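Local coordinates for protein glutaredoxin (Chlorella sorokiniana, PDB 4I2U) that binds glutathione and, as a glutaredoxin of the thioredoxin fold, probably reduces disulfides in maintaining cell redox homeostasis, at residues Q6-D9 with S10-G14; G94-E97 with V98-N102. All coordinates share one frame; numbering follows the deposited sequence.

Contact 1: residues Q6-D9 with S10-G14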
ATOM      1  N   GLN A   6      -2.622  14.049   7.943  1.00 10.41           N
ATOM      2  CA  GLN A   6      -3.503  13.332   8.860  1.00 11.87           C
ATOM      3  C   GLN A   6      -4.152  12.150   8.158  1.00  9.93           C
ATOM      4  O   GLN A   6      -4.295  11.066   8.734  1.00 10.09           O
ATOM      5  CB  GLN A   6      -4.568  14.270   9.416  1.00 14.40           C
ATOM      6  CG  GLN A   6      -5.362  13.686  10.574  1.00 33.17           C
ATOM      7  CD  GLN A   6      -6.443  14.631  11.067  1.00 38.80           C
ATOM      8  OE1 GLN A   6      -7.596  14.550  10.638  1.00 45.72           O
ATOM      9  NE2 GLN A   6      -6.074  15.539  11.969  1.00 41.32           N
ATOM     10  N   LEU A   7      -4.562  12.352   6.913  1.00 10.21           N
ATOM     11  CA  LEU A   7      -5.141  11.266   6.134  1.00  9.75           C
ATOM     12  C   LEU A   7      -4.176  10.100   5.986  1.00  8.74           C
ATOM     13  O   LEU A   7      -4.520   8.942   6.251  1.00  9.10           O
ATOM     14  CB  LEU A   7      -5.560  11.775   4.757  1.00 12.35           C
ATOM     15  CG  LEU A   7      -6.184  10.793   3.760  1.00 14.58           C
ATOM     16  CD1 LEU A   7      -5.190   9.863   3.078  1.00 15.48           C
ATOM     17  CD2 LEU A   7      -7.282   9.983   4.416  1.00 18.37           C
ATOM     18  N   VAL A   8      -2.948  10.371   5.566  1.00  8.03           N
ATOM     19  CA  VAL A   8      -2.000   9.289   5.352  1.00  7.06           C
ATOM     20  C   VAL A   8      -1.670   8.595   6.666  1.00  6.56           C
ATOM     21  O   VAL A   8      -1.726   7.359   6.757  1.00  7.08           O
ATOM     22  CB  VAL A   8      -0.721   9.799   4.667  1.00  7.71           C
ATOM     23  CG1 VAL A   8       0.332   8.725   4.644  1.00  6.65           C
ATOM     24  CG2 VAL A   8      -1.049  10.264   3.234  1.00  8.16           C
ATOM     25  N   ASP A   9      -1.325   9.370   7.693  1.00  6.78           N
ATOM     26  CA  ASP A   9      -0.921   8.781   8.967  1.00  6.50           C
ATOM     27  C   ASP A   9      -2.037   7.924   9.547  1.00  6.68           C
ATOM     28  O   ASP A   9      -1.799   6.793  10.002  1.00  6.74           O
ATOM     29  CB  ASP A   9      -0.535   9.858   9.983  1.00  7.03           C
ATOM     30  CG  ASP A   9       0.754  10.604   9.624  1.00  7.15           C
ATOM     31  OD1 ASP A   9       1.467  10.211   8.681  1.00  7.07           O
ATOM     32  OD2 ASP A   9       1.053  11.575  10.362  1.00  8.38           O
ATOM     33  N   SER A  10      -3.250   8.454   9.566  1.00  7.32           N
ATOM     34  CA  SER A  10      -4.384   7.735  10.138  0.55  7.75           C
ATOM     35  C   SER A  10      -4.716   6.497   9.322  1.00  7.48           C
ATOM     36  O   SER A  10      -5.117   5.476   9.866  1.00  8.05           O
ATOM     37  CB  SER A  10      -5.612   8.637  10.211  0.55  9.97           C
ATOM     38  OG  SER A  10      -5.411   9.689  11.137  0.55 15.26           O
ATOM     39  N   THR A  11      -4.566   6.590   8.011  1.00  7.48           N
ATOM     40  CA  THR A  11      -4.899   5.458   7.173  1.00  7.29           C
ATOM     41  C   THR A  11      -3.924   4.305   7.384  1.00  7.49           C
ATOM     42  O   THR A  11      -4.353   3.141   7.508  1.00  7.22           O
ATOM     43  CB  THR A  11      -4.956   5.860   5.695  1.00  8.96           C
ATOM     44  OG1 THR A  11      -5.979   6.841   5.513  1.00 10.01           O
ATOM     45  CG2 THR A  11      -5.274   4.663   4.811  1.00 10.27           C
ATOM     46  N   ILE A  12      -2.631   4.595   7.426  1.00  6.93           N
ATOM     47  CA  ILE A  12      -1.659   3.516   7.548  1.00  7.30           C
ATOM     48  C   ILE A  12      -1.615   2.948   8.957  1.00  7.20           C
ATOM     49  O   ILE A  12      -1.230   1.794   9.127  1.00  8.02           O
ATOM     50  CB  ILE A  12      -0.234   3.906   7.068  1.00  7.07           C
ATOM     51  CG1 ILE A  12       0.436   4.918   8.008  1.00  6.42           C
ATOM     52  CG2 ILE A  12      -0.296   4.398   5.641  1.00  6.20           C
ATOM     53  CD1 ILE A  12       1.868   5.238   7.618  1.00  8.47           C
ATOM     54  N   SER A  13      -2.014   3.713   9.970  1.00  6.23           N
ATOM     55  CA  SER A  13      -2.043   3.191  11.342  1.00  7.45           C
ATOM     56  C   SER A  13      -3.372   2.513  11.669  1.00  9.74           C
ATOM     57  O   SER A  13      -3.439   1.733  12.613  1.00 11.45           O
ATOM     58  CB  SER A  13      -1.714   4.296  12.346  1.00  8.71           C
ATOM     59  OG  SER A  13      -2.651   5.344  12.280  1.00  9.37           O
ATOM     60  N   GLY A  14      -4.416   2.779  10.884  1.00  8.08           N
ATOM     61  CA  GLY A  14      -5.735   2.233  11.140  1.00 10.29           C
ATOM     62  C   GLY A  14      -6.126   1.079  10.242  1.00  9.27           C
ATOM     63  O   GLY A  14      -7.157   0.469  10.471  1.00 11.65           O
TER
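T11 and L7 meet twice over on one turn of helix 3-14: the threonine hydroxyl OG1 donates to L7 O at 2.7 Å, while T11 N bonds the same oxygen at 2.9 Å. The two donors come from opposite faces of the carbonyl plane, OG1 tilted 32° out of it. With OG1 set opposite its own carbonyl carbon (chi1 -62°), the hydroxyl folds back over the preceding turn, where the L7 methyl CD2 lies 3.6 Å from OG1. A buried hydroxyl is thus satisfied by the backbone of its own helix, and T11 also touches V18 of strand 17-21. On the same inner side V8 and I12 stand one turn apart, V8 CG1 and I12 CG2 being 4.5 Å from each other, and both lean on F20 of that strand; helix 55-66 adds I58 and Y61 beside V8, and L65 beside I12.

Between the two sides, D9 OD1 is hydrogen-bonded to the Y61 hydroxyl and OD2 forms a salt bridge with K5. The outer side, with Q6, S10 and S13 exposed, is polar and holds few side-chain contacts. S13 OG donates to D9 O at 2.8 Å, sharing that acceptor with S13 N. Serine and threonine hydroxyls bonded to the i-4 carbonyl are a familiar helix motif, here on the amphipathic first helix of a thioredoxin-fold glutaredoxin.

Contact 2: residues G94-E97 with V98-N102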
ATOM      1  N   GLY A  94       8.596 -14.368  -0.602  1.00 10.13           N
ATOM      2  CA  GLY A  94       8.212 -14.879   0.698  1.00  9.94           C
ATOM      3  C   GLY A  94       8.139 -13.825   1.773  1.00 10.07           C
ATOM      4  O   GLY A  94       7.504 -14.036   2.806  1.00 10.94           O
ATOM      5  N   LYS A  95       8.774 -12.677   1.559  1.00  9.05           N
ATOM      6  CA  LYS A  95       8.851 -11.668   2.609  1.00  9.81           C
ATOM      7  C   LYS A  95       7.524 -10.954   2.832  1.00  8.72           C
ATOM      8  O   LYS A  95       7.213 -10.534   3.958  1.00  9.41           O
ATOM      9  CB  LYS A  95       9.955 -10.652   2.302  1.00 10.04           C
ATOM     10  CG  LYS A  95      11.337 -11.228   2.337  1.00 18.53           C
ATOM     11  CD  LYS A  95      12.361 -10.131   2.083  1.00 27.97           C
ATOM     12  CE  LYS A  95      13.756 -10.691   1.947  1.00 37.01           C
ATOM     13  NZ  LYS A  95      13.866 -12.016   2.600  1.00 39.22           N
ATOM     14  N   LEU A  96       6.728 -10.773   1.788  1.00  8.12           N
ATOM     15  CA  LEU A  96       5.435 -10.141   1.972  1.00  7.81           C
ATOM     16  C   LEU A  96       4.557 -11.001   2.864  1.00  8.52           C
ATOM     17  O   LEU A  96       3.901 -10.505   3.786  1.00  8.51           O
ATOM     18  CB  LEU A  96       4.768  -9.885   0.628  1.00  8.87           C
ATOM     19  CG  LEU A  96       3.389  -9.215   0.725  1.00  9.42           C
ATOM     20  CD1 LEU A  96       3.452  -7.858   1.431  1.00 12.63           C
ATOM     21  CD2 LEU A  96       2.819  -9.056  -0.646  1.00 10.38           C
ATOM     22  N   GLU A  97       4.544 -12.296   2.619  1.00  7.79           N
ATOM     23  CA  GLU A  97       3.761 -13.200   3.451  1.00  8.93           C
ATOM     24  C   GLU A  97       4.205 -13.134   4.903  1.00  7.71           C
ATOM     25  O   GLU A  97       3.379 -13.145   5.799  1.00  8.05           O
ATOM     26  CB  GLU A  97       3.876 -14.637   2.947  1.00  9.85           C
ATOM     27  CG  GLU A  97       3.065 -14.911   1.712  1.00 11.33           C
ATOM     28  CD  GLU A  97       3.504 -16.179   1.034  1.00 13.53           C
ATOM     29  OE1 GLU A  97       4.452 -16.137   0.230  1.00 13.09           O
ATOM     30  OE2 GLU A  97       2.911 -17.239   1.321  1.00 15.54           O
ATOM     31  N   VAL A  98       5.507 -13.081   5.153  1.00  8.70           N
ATOM     32  CA  VAL A  98       5.984 -12.956   6.523  1.00  9.11           C
ATOM     33  C   VAL A  98       5.421 -11.685   7.153  1.00  8.67           C
ATOM     34  O   VAL A  98       4.928 -11.707   8.281  1.00  8.95           O
ATOM     35  CB  VAL A  98       7.536 -12.949   6.594  1.00 10.40           C
ATOM     36  CG1 VAL A  98       8.026 -12.589   8.010  1.00 13.94           C
ATOM     37  CG2 VAL A  98       8.094 -14.295   6.154  1.00 13.50           C
ATOM     38  N   MET A  99       5.490 -10.570   6.438  1.00  7.96           N
ATOM     39  CA  MET A  99       4.951  -9.324   6.974  1.00  7.91           C
ATOM     40  C   MET A  99       3.462  -9.380   7.228  1.00  7.96           C
ATOM     41  O   MET A  99       2.970  -8.862   8.239  1.00  7.88           O
ATOM     42  CB  MET A  99       5.266  -8.162   6.041  1.00 10.01           C
ATOM     43  CG  MET A  99       6.743  -7.822   6.040  1.00 10.60           C
ATOM     44  SD  MET A  99       7.184  -6.330   5.165  1.00 15.38           S
ATOM     45  CE  MET A  99       6.911  -6.888   3.549  1.00 14.20           C
ATOM     46  N   LEU A 100       2.725  -9.993   6.316  1.00  7.37           N
ATOM     47  CA  LEU A 100       1.274 -10.101   6.484  1.00  7.30           C
ATOM     48  C   LEU A 100       0.911 -11.003   7.654  1.00  8.48           C
ATOM     49  O   LEU A 100      -0.014 -10.694   8.409  1.00  9.06           O
ATOM     50  CB  LEU A 100       0.637 -10.607   5.197  1.00  7.86           C
ATOM     51  CG  LEU A 100       0.711  -9.693   3.972  1.00  7.82           C
ATOM     52  CD1 LEU A 100       0.180 -10.421   2.772  1.00  8.41           C
ATOM     53  CD2 LEU A 100      -0.074  -8.406   4.169  1.00  8.48           C
ATOM     54  N   ARG A 101       1.631 -12.098   7.829  1.00  7.49           N
ATOM     55  CA  ARG A 101       1.388 -12.945   8.988  1.00  9.21           C
ATOM     56  C   ARG A 101       1.724 -12.193  10.278  1.00 10.43           C
ATOM     57  O   ARG A 101       0.974 -12.247  11.256  1.00 10.38           O
ATOM     58  CB  ARG A 101       2.188 -14.242   8.900  1.00 10.00           C
ATOM     59  CG  ARG A 101       1.651 -15.199   7.853  1.00 12.83           C
ATOM     60  CD  ARG A 101       2.213 -16.621   7.959  1.00 17.12           C
ATOM     61  NE  ARG A 101       3.629 -16.651   7.621  1.00 21.54           N
ATOM     62  CZ  ARG A 101       4.133 -16.907   6.410  1.00 17.73           C
ATOM     63  NH1 ARG A 101       3.367 -17.216   5.369  1.00 19.01           N
ATOM     64  NH2 ARG A 101       5.434 -16.867   6.257  1.00 18.26           N
ATOM     65  N   ASN A 102       2.831 -11.456  10.289  1.00  9.40           N
ATOM     66  CA  ASN A 102       3.194 -10.711  11.490  1.00 11.08           C
ATOM     67  C   ASN A 102       2.151  -9.645  11.820  1.00 12.59           C
ATOM     68  O   ASN A 102       1.925  -9.322  12.996  1.00 15.02           O
ATOM     69  CB  ASN A 102       4.561 -10.049  11.328  1.00 13.20           C
ATOM     70  CG  ASN A 102       5.699 -11.039  11.362  1.00 15.99           C
ATOM     71  OD1 ASN A 102       5.529 -12.187  11.774  1.00 18.56           O
ATOM     72  ND2 ASN A 102       6.869 -10.600  10.917  1.00 16.57           N
TER
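R101 curls back over the turn that begins at E97, so that E97 O lies 3.8 Å above the guanidinium plane, over its centre, while R101 N bonds that same oxygen at 2.9 Å. The fold of the chain at chi3 (-68°) brings NH1 to 3.6 Å from E97 CB. The carboxylate stays beyond salt-bridge range, E97 OE2 being 4.1 Å from R101 NH1 and the two planes 68° apart, so any attraction between the opposite charges is probably weak. Were this arginine cut back to an alanine, the E97 carbonyl would probably lose its guanidinium cover and the glutamate its nearby positive charge.

On the inward side, L96 CG rests 4.0 Å from L100 CD1, and the M99 methyl CE reaches L96 CD1 at 4.2 Å, the two side chains crossing at about a right angle. These side chains stand on a regular helical backbone, with L100 N bonded to L96 O at 2.8 Å. G94, whose positive phi (98°) calls for glycine, ends the helical run of 84-93 and serves as N-cap of helix 95-102. Outward again, L96 packs on L90 and A91 of helix 84-93, and L96, M99 and L100 all cover I76 of strand 73-76, with I81 of strand 79-82 beneath L96 and M99.

How the contacts relate
Contacts 1 and 2 show one principle, a helix turn that presents an apolar side to a central sheet, at two ends of the chain. Their centres are 21 Å apart and their nearest atoms about 11 Å, without touching. Residues 6-14 pack on strand 17-21, residues 94-102 on strands 73-76 and 79-82, and strands 17-21 and 73-76 are neighbours in the mixed sheet, which links the two indirectly. Neither segment pair supplies a residue of the glutathione pocket: the V8 side chain is about 14 Å from the bound glutathione and that of L96 about 13 Å. Strand 73-76, however, follows directly on pocket residues V71 and P72.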